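Side-chain contacts in 3,4-dihydroxy-2-butanone 4-phosphate synthase (Acinetobacter baumannii, PDB 6MNZ), which probably converts D-ribulose 5-phosphate to formate and 3,4-dihydroxy-2-butanone 4-phosphate, an early step in riboflavin biosynthesis: residues R62-Q67 and G155-S160; C57-R62 and G142-G147; L70-D75 and P129-P134. One frame throughout, in Å; residues are numbered along the deposited sequence.

How the contacts relate
The three contacts gather round the edge of the six-stranded mixed sheet formed by parallel strands 57-60 and 127-131: contacts 2 and 3 each use one of them, and contact 1 adjoins strand 57-60. Their chemistry changes with depth. Contact 2 is fully buried, joining strand 57-60 to the helix start that holds a sulfate in the predicted substrate site; across strand and helix it has van der Waals contacts only. Contacts 1 and 3, farther out, are partly buried. Contact 1 is a single ion pair; contact 3 is purely apolar. Contacts 1 and 2 share Arg62 and are joined by a hydroxyl pair between Ser160 and Thr59. Met131 of contact 3 packs against Arg62 and Cys65.

Contact 1: residues R62-Q67 and G155-S160; sequences RERCKQ and GLEPAS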
# COMPACT_ATOMS: atom_id res chain seq x y z
N ARG A 62 -0.99 -7.56 19.04
CA ARG A 62 -2.22 -7.77 18.28
C ARG A 62 -3.03 -8.93 18.83
O ARG A 62 -4.26 -8.84 18.96
CB ARG A 62 -1.89 -8.01 16.81
CG ARG A 62 -1.36 -6.77 16.10
CD ARG A 62 -1.08 -7.04 14.63
NE ARG A 62 -2.26 -7.52 13.92
CZ ARG A 62 -2.40 -7.52 12.60
NH1 ARG A 62 -1.48 -6.95 11.83
NH2 ARG A 62 -3.51 -8.00 12.05
N GLU A 63 -2.36 -10.01 19.23
CA GLU A 63 -3.03 -11.09 19.95
C GLU A 63 -3.77 -10.54 21.16
O GLU A 63 -4.97 -10.78 21.34
CB GLU A 63 -2.03 -12.16 20.37
CG GLU A 63 -1.28 -12.81 19.22
CD GLU A 63 -0.04 -12.03 18.82
OE1 GLU A 63 -0.18 -11.10 18.00
OE2 GLU A 63 0.99 -12.17 19.52
N ARG A 64 -3.08 -9.74 21.98
CA ARG A 64 -3.71 -9.19 23.18
C ARG A 64 -4.86 -8.26 22.83
O ARG A 64 -5.80 -8.13 23.61
CB ARG A 64 -2.65 -8.47 24.01
CG ARG A 64 -3.20 -7.65 25.16
CD ARG A 64 -3.84 -8.52 26.23
NE ARG A 64 -2.87 -9.37 26.91
CZ ARG A 64 -3.17 -10.19 27.91
NH1 ARG A 64 -4.40 -10.19 28.42
NH2 ARG A 64 -2.29 -11.10 28.31
N CYS A 65 -4.75 -7.53 21.71
CA CYS A 65 -5.84 -6.65 21.29
C CYS A 65 -7.05 -7.46 20.83
O CYS A 65 -8.18 -7.17 21.24
CB CYS A 65 -5.35 -5.73 20.17
SG CYS A 65 -4.34 -4.33 20.75
N LYS A 66 -6.82 -8.51 20.05
CA LYS A 66 -7.92 -9.37 19.61
C LYS A 66 -8.58 -10.06 20.80
O LYS A 66 -9.81 -10.04 20.92
CB LYS A 66 -7.41 -10.40 18.60
CG LYS A 66 -8.42 -10.80 17.54
CD LYS A 66 -8.61 -9.70 16.50
CE LYS A 66 -9.79 -10.00 15.58
NZ LYS A 66 -10.11 -8.86 14.68
N GLN A 67 -7.78 -10.58 21.73
CA GLN A 67 -8.33 -11.09 22.98
C GLN A 67 -9.19 -10.04 23.68
O GLN A 67 -10.24 -10.37 24.25
CB GLN A 67 -7.19 -11.55 23.89
CG GLN A 67 -7.62 -11.91 25.31
CD GLN A 67 -6.51 -12.58 26.10
OE1 GLN A 67 -5.63 -13.24 25.54
NE2 GLN A 67 -6.50 -12.36 27.41
N GLY A 155 10.72 -12.00 29.55
CA GLY A 155 9.86 -13.14 29.77
C GLY A 155 8.49 -12.81 30.29
O GLY A 155 7.76 -13.71 30.71
N LEU A 156 8.08 -11.55 30.19
CA LEU A 156 6.78 -11.10 30.67
C LEU A 156 5.81 -10.95 29.51
O LEU A 156 6.13 -11.25 28.36
CB LEU A 156 6.93 -9.78 31.44
CG LEU A 156 7.77 -9.87 32.71
CD1 LEU A 156 8.08 -8.49 33.26
CD2 LEU A 156 7.08 -10.73 33.76
N GLU A 157 4.55 -10.69 29.86
CA GLU A 157 3.56 -10.34 28.85
C GLU A 157 4.11 -9.26 27.93
O GLU A 157 4.66 -8.26 28.43
CB GLU A 157 2.28 -9.85 29.53
CG GLU A 157 1.00 -10.42 28.94
CD GLU A 157 0.64 -9.80 27.60
OE1 GLU A 157 0.52 -8.56 27.54
OE2 GLU A 157 0.29 -10.56 26.67
N PRO A 158 3.98 -9.39 26.61
CA PRO A 158 4.58 -8.39 25.72
C PRO A 158 3.88 -7.05 25.82
O PRO A 158 3.29 -6.56 24.85
CB PRO A 158 4.42 -9.00 24.32
CG PRO A 158 4.15 -10.45 24.54
CD PRO A 158 3.45 -10.55 25.86
N ALA A 159 3.87 -6.47 27.02
CA ALA A 159 3.09 -5.28 27.32
C ALA A 159 3.94 -4.34 28.16
O ALA A 159 4.48 -4.74 29.19
CB ALA A 159 1.80 -5.63 28.06
N SER A 160 3.98 -3.07 27.76
CA SER A 160 4.74 -2.05 28.48
C SER A 160 3.92 -0.78 28.55
O SER A 160 3.03 -0.54 27.73
CB SER A 160 6.08 -1.77 27.80
OG SER A 160 5.89 -0.97 26.65
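Arg64 and Glu157 form a salt bridge between helix 62-68 and the loop that leads from helix 143-153 into strand 160-164, two neighbouring pieces of the alpha/beta fold of the synthase part. All of the bonding falls on one carboxylate oxygen. Arg64 NH2 donates to Glu157 OE2 over 3.1 Å, and Arg64 NE adds a weak bond to the same Glu157 OE2 at 3.4 Å. The oxygen lies in the plane of the guanidinium, at the edge that NE and NH2 share. Seen from the glutamate the geometry is quite different: NH2 stands above the carboxylate, 79° out of its plane, and the two flat groups are turned 83° against each other. This is therefore not the two-oxygen, side-by-side pairing of a flat bidentate bridge.

The arginine leaves the helix with CG anti to its own backbone N (chi1 170°), and bends at chi2 and chi3 bring the NE–NH2 edge round to the loop. The rest of the guanidinium is held by the chain just after helix 101-112: NH1 bonds to Ala113 O, and NH2 has a weak bond to Ala114 O. Together the two backbone carbonyls and the carboxylate would be expected to stabilise the positive charge.

Farther out, each segment adjoins the end of a helix. Ser61 N-caps helix 62-68, its OG bonded to Arg64 N, while Gly155, with positive phi, is the C-prime residue of the Schellman motif ending helix 143-153. From there the chain runs through Pro158 into strand 160-164, antiparallel to strand 57-60. At that entry Ser160 OG makes a probable hydrogen bond with Thr59 OG1.

Contact 2: residues C57-R62 and G142-G147; sequences CLTLSR and GHTEAG. With SO4 (sulfate ion), chain C.
The imidazole of His143, whose backbone O lies 4.3 Å from Thr59 CG2, meets the bound sulfate at its edge, with the sulfur close to the ring plane. His143 ND1 donates to sulfate O2 over 2.8 Å, and NE2 is bonded to Glu30 O, so the ring's rotation is fixed from two sides. The motif is an anion held at a helix N-terminus. Gly142 is the N-cap of helix 143-153, and the next two backbone N-H groups point at the ion: His143 N also bonds to O2, and Thr144 N reaches sulfate O1 at 2.7 Å. Thr144 OG1 donates to the same sulfate O1 over 2.8 Å. Two sulfate oxygens are thus each gripped twice, and Arg27 adds a further bond. The sulfate, probably from the crystallisation liquor, lies among residues predicted to bind D-ribulose 5-phosphate; His143 is also a predicted metal ligand.

Strand 57-60 packs on the first turns of the helix, their short axes 7.6 Å apart and inclined at 66°. Thr59 does the touching. Its methyl, anti to the carbonyl carbon, presses on the backbone of Thr144, with CG2 3.7 Å from Thr144 CA. Its hydroxyl, turned between backbone N and carbonyl carbon (chi1 65°), is hydrogen-bonded to Ser160 OG and lies alongside Gly147, where Thr59 OG1 is 3.9 Å from Gly147 C.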
# COMPACT_ATOMS: atom_id res chain seq x y z
N CYS A 57 0.90 5.64 27.72
CA CYS A 57 0.33 4.70 26.77
C CYS A 57 0.71 3.29 27.17
O CYS A 57 1.52 3.08 28.08
CB CYS A 57 0.79 5.01 25.34
SG CYS A 57 0.20 6.59 24.70
N LEU A 58 -0.06 2.32 26.65
CA LEU A 58 0.05 0.92 27.04
C LEU A 58 0.23 0.09 25.78
O LEU A 58 -0.73 -0.09 25.01
CB LEU A 58 -1.17 0.47 27.83
CG LEU A 58 -1.28 -1.05 28.00
CD1 LEU A 58 -0.03 -1.61 28.66
CD2 LEU A 58 -2.53 -1.45 28.76
N THR A 59 1.46 -0.30 25.48
CA THR A 59 1.73 -1.08 24.28
C THR A 59 1.20 -2.50 24.44
O THR A 59 1.35 -3.11 25.50
CB THR A 59 3.23 -1.09 24.00
OG1 THR A 59 3.91 -1.79 25.06
CG2 THR A 59 3.77 0.34 23.93
N LEU A 60 0.41 -2.94 23.46
CA LEU A 60 -0.14 -4.29 23.43
C LEU A 60 0.26 -4.99 22.14
O LEU A 60 0.28 -4.37 21.07
CB LEU A 60 -1.68 -4.29 23.53
CG LEU A 60 -2.33 -4.09 24.89
CD1 LEU A 60 -1.97 -2.74 25.40
CD2 LEU A 60 -3.86 -4.22 24.84
N SER A 61 0.25 -6.31 22.21
CA SER A 61 0.32 -7.13 21.01
C SER A 61 -1.03 -7.20 20.32
O SER A 61 -2.09 -7.02 20.93
CB SER A 61 0.80 -8.54 21.36
OG SER A 61 -0.19 -9.24 22.09
N ARG A 62 -0.99 -7.56 19.04
CA ARG A 62 -2.22 -7.77 18.28
C ARG A 62 -3.03 -8.93 18.83
O ARG A 62 -4.26 -8.84 18.96
CB ARG A 62 -1.89 -8.01 16.81
CG ARG A 62 -1.36 -6.77 16.10
CD ARG A 62 -1.08 -7.04 14.63
NE ARG A 62 -2.26 -7.52 13.92
CZ ARG A 62 -2.40 -7.52 12.60
NH1 ARG A 62 -1.48 -6.95 11.83
NH2 ARG A 62 -3.51 -8.00 12.05
N GLY A 142 9.42 1.69 16.22
CA GLY A 142 8.79 2.64 17.11
C GLY A 142 8.89 2.24 18.56
O GLY A 142 9.07 1.06 18.89
N HIS A 143 8.62 3.20 19.44
CA HIS A 143 8.56 2.91 20.87
C HIS A 143 7.48 1.87 21.18
O HIS A 143 7.57 1.16 22.19
CB HIS A 143 8.29 4.18 21.67
CG HIS A 143 9.29 5.27 21.42
ND1 HIS A 143 9.12 6.22 20.44
CD2 HIS A 143 10.39 5.65 22.12
CE1 HIS A 143 10.11 7.09 20.49
NE2 HIS A 143 10.86 6.80 21.54
N THR A 144 6.41 1.86 20.39
CA THR A 144 5.33 0.89 20.60
C THR A 144 5.86 -0.54 20.50
O THR A 144 5.70 -1.34 21.42
CB THR A 144 4.21 1.13 19.59
OG1 THR A 144 3.70 2.46 19.76
CG2 THR A 144 3.08 0.12 19.77
N GLU A 145 6.43 -0.88 19.34
CA GLU A 145 7.03 -2.20 19.17
C GLU A 145 8.17 -2.42 20.16
O GLU A 145 8.31 -3.52 20.70
CB GLU A 145 7.54 -2.36 17.74
CG GLU A 145 6.43 -2.49 16.70
CD GLU A 145 5.73 -1.17 16.43
OE1 GLU A 145 6.42 -0.13 16.33
OE2 GLU A 145 4.51 -1.20 16.18
N ALA A 146 8.88 -1.35 20.53
CA ALA A 146 10.04 -1.50 21.40
C ALA A 146 9.62 -1.82 22.83
O ALA A 146 10.22 -2.69 23.48
CB ALA A 146 10.89 -0.24 21.36
N GLY A 147 8.55 -1.18 23.31
CA GLY A 147 8.05 -1.50 24.63
C GLY A 147 7.61 -2.95 24.75
O GLY A 147 7.94 -3.63 25.73
S SO4 C . 5.88 5.13 18.41
O1 SO4 C . 5.83 3.67 18.45
O2 SO4 C . 7.27 5.57 18.49
O3 SO4 C . 5.13 5.67 19.54
O4 SO4 C . 5.30 5.63 17.16

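Contact 3: residues L70-D75 and P129-P134; sequences LPLMVD and PLMAQP
Leu72 and Met131 cross at about a right angle where the loop 70-75 passes over strand 127-131, an outermost strand of the mixed sheet within this chain. One leucine methyl makes the contact: Leu72 CD2 sits 3.8 Å from Met131 CE, and the same CD2 is 3.9 Å from Met131 SD. The methionine runs straight out from the strand, anti at chi1 and chi2, and then bends at chi3 (84°), which swings its CE aside and lets the leucine methyl lie against the bend.

A second pair repeats the crossing two residues back along each segment. Leu70, directed toward the strand, sets its side chain roughly perpendicular to that of Pro129. No hydrogen bond links the segments, and the backbones stay well apart, with the CA atoms of Leu72 and Met131 separated by 7.6 Å. Leu87, farther along the same connection, touches both leucines, and Phe85 bonds to the backbone of Met131. At the dimer interface Leu72 also packs on Gln76 of the second subunit. In the more deeply buried second pair the touching atoms are a methyl and a ring carbon, Leu70 CD2 and Pro129 CG, 4.1 Å apart.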
# COMPACT_ATOMS: atom_id res chain seq x y z
N LEU A 70 -10.39 -5.24 20.74
CA LEU A 70 -10.00 -3.84 20.90
C LEU A 70 -9.30 -3.35 19.63
O LEU A 70 -8.11 -3.64 19.43
CB LEU A 70 -9.09 -3.67 22.11
CG LEU A 70 -8.65 -2.25 22.45
CD1 LEU A 70 -9.86 -1.37 22.73
CD2 LEU A 70 -7.70 -2.26 23.63
N PRO A 71 -9.99 -2.58 18.77
CA PRO A 71 -9.41 -2.26 17.46
C PRO A 71 -8.68 -0.93 17.43
O PRO A 71 -8.88 -0.08 18.31
CB PRO A 71 -10.64 -2.25 16.54
CG PRO A 71 -11.75 -1.78 17.43
CD PRO A 71 -11.42 -2.21 18.85
N LEU A 72 -8.07 -0.64 16.29
CA LEU A 72 -7.56 0.70 16.03
C LEU A 72 -8.72 1.69 15.91
O LEU A 72 -9.73 1.42 15.25
CB LEU A 72 -6.74 0.72 14.74
CG LEU A 72 -5.71 -0.39 14.56
CD1 LEU A 72 -5.16 -0.37 13.14
CD2 LEU A 72 -4.58 -0.28 15.58
N MET A 73 -8.54 2.87 16.51
CA MET A 73 -9.62 3.85 16.54
C MET A 73 -9.75 4.61 15.23
O MET A 73 -10.86 5.04 14.89
CB MET A 73 -9.41 4.84 17.70
CG MET A 73 -8.09 5.58 17.69
SD MET A 73 -8.10 6.95 18.88
CE MET A 73 -9.17 8.11 18.04
N VAL A 74 -8.66 4.78 14.48
CA VAL A 74 -8.73 5.24 13.09
C VAL A 74 -7.97 4.26 12.21
O VAL A 74 -6.88 3.81 12.57
CB VAL A 74 -8.16 6.67 12.94
CG1 VAL A 74 -8.36 7.17 11.51
CG2 VAL A 74 -8.79 7.61 13.94
N ASP A 75 -8.54 3.95 11.04
CA ASP A 75 -7.97 2.96 10.13
C ASP A 75 -7.25 3.60 8.94
O ASP A 75 -6.03 3.48 8.82
CB ASP A 75 -9.07 2.02 9.63
CG ASP A 75 -8.51 0.72 9.08
OD1 ASP A 75 -7.93 0.74 7.98
OD2 ASP A 75 -8.53 -0.29 9.82
N PRO A 129 -4.03 2.53 24.70
CA PRO A 129 -3.24 1.38 24.25
C PRO A 129 -2.75 1.57 22.82
O PRO A 129 -3.36 2.30 22.03
CB PRO A 129 -4.21 0.20 24.35
CG PRO A 129 -5.33 0.68 25.23
CD PRO A 129 -5.43 2.15 24.98
N LEU A 130 -1.62 0.95 22.51
CA LEU A 130 -1.01 1.02 21.20
C LEU A 130 -0.73 -0.39 20.70
O LEU A 130 -0.23 -1.23 21.46
CB LEU A 130 0.28 1.84 21.23
CG LEU A 130 0.17 3.20 21.92
CD1 LEU A 130 1.53 3.87 22.02
CD2 LEU A 130 -0.80 4.09 21.16
N MET A 131 -1.14 -0.67 19.47
CA MET A 131 -1.02 -2.00 18.88
C MET A 131 0.28 -2.08 18.10
O MET A 131 0.43 -1.44 17.05
CB MET A 131 -2.22 -2.29 17.98
CG MET A 131 -2.42 -3.75 17.63
SD MET A 131 -3.80 -4.00 16.49
CE MET A 131 -3.01 -3.68 14.92
N ALA A 132 1.23 -2.86 18.61
CA ALA A 132 2.46 -3.13 17.88
C ALA A 132 2.18 -4.01 16.66
O ALA A 132 1.16 -4.70 16.58
CB ALA A 132 3.49 -3.79 18.79
N GLN A 133 3.06 -3.91 15.67
CA GLN A 133 2.99 -4.77 14.51
C GLN A 133 3.55 -6.16 14.83
O GLN A 133 4.19 -6.35 15.87
CB GLN A 133 3.77 -4.16 13.35
CG GLN A 133 3.17 -2.87 12.81
CD GLN A 133 1.76 -3.06 12.29
OE1 GLN A 133 1.56 -3.66 11.23
NE2 GLN A 133 0.79 -2.46 12.97
N PRO A 134 3.13 -7.18 14.08
CA PRO A 134 3.37 -8.56 14.53
C PRO A 134 4.83 -8.84 14.87
O PRO A 134 5.12 -9.33 15.97
CB PRO A 134 2.89 -9.40 13.34
CG PRO A 134 1.86 -8.56 12.67
CD PRO A 134 2.29 -7.13 12.86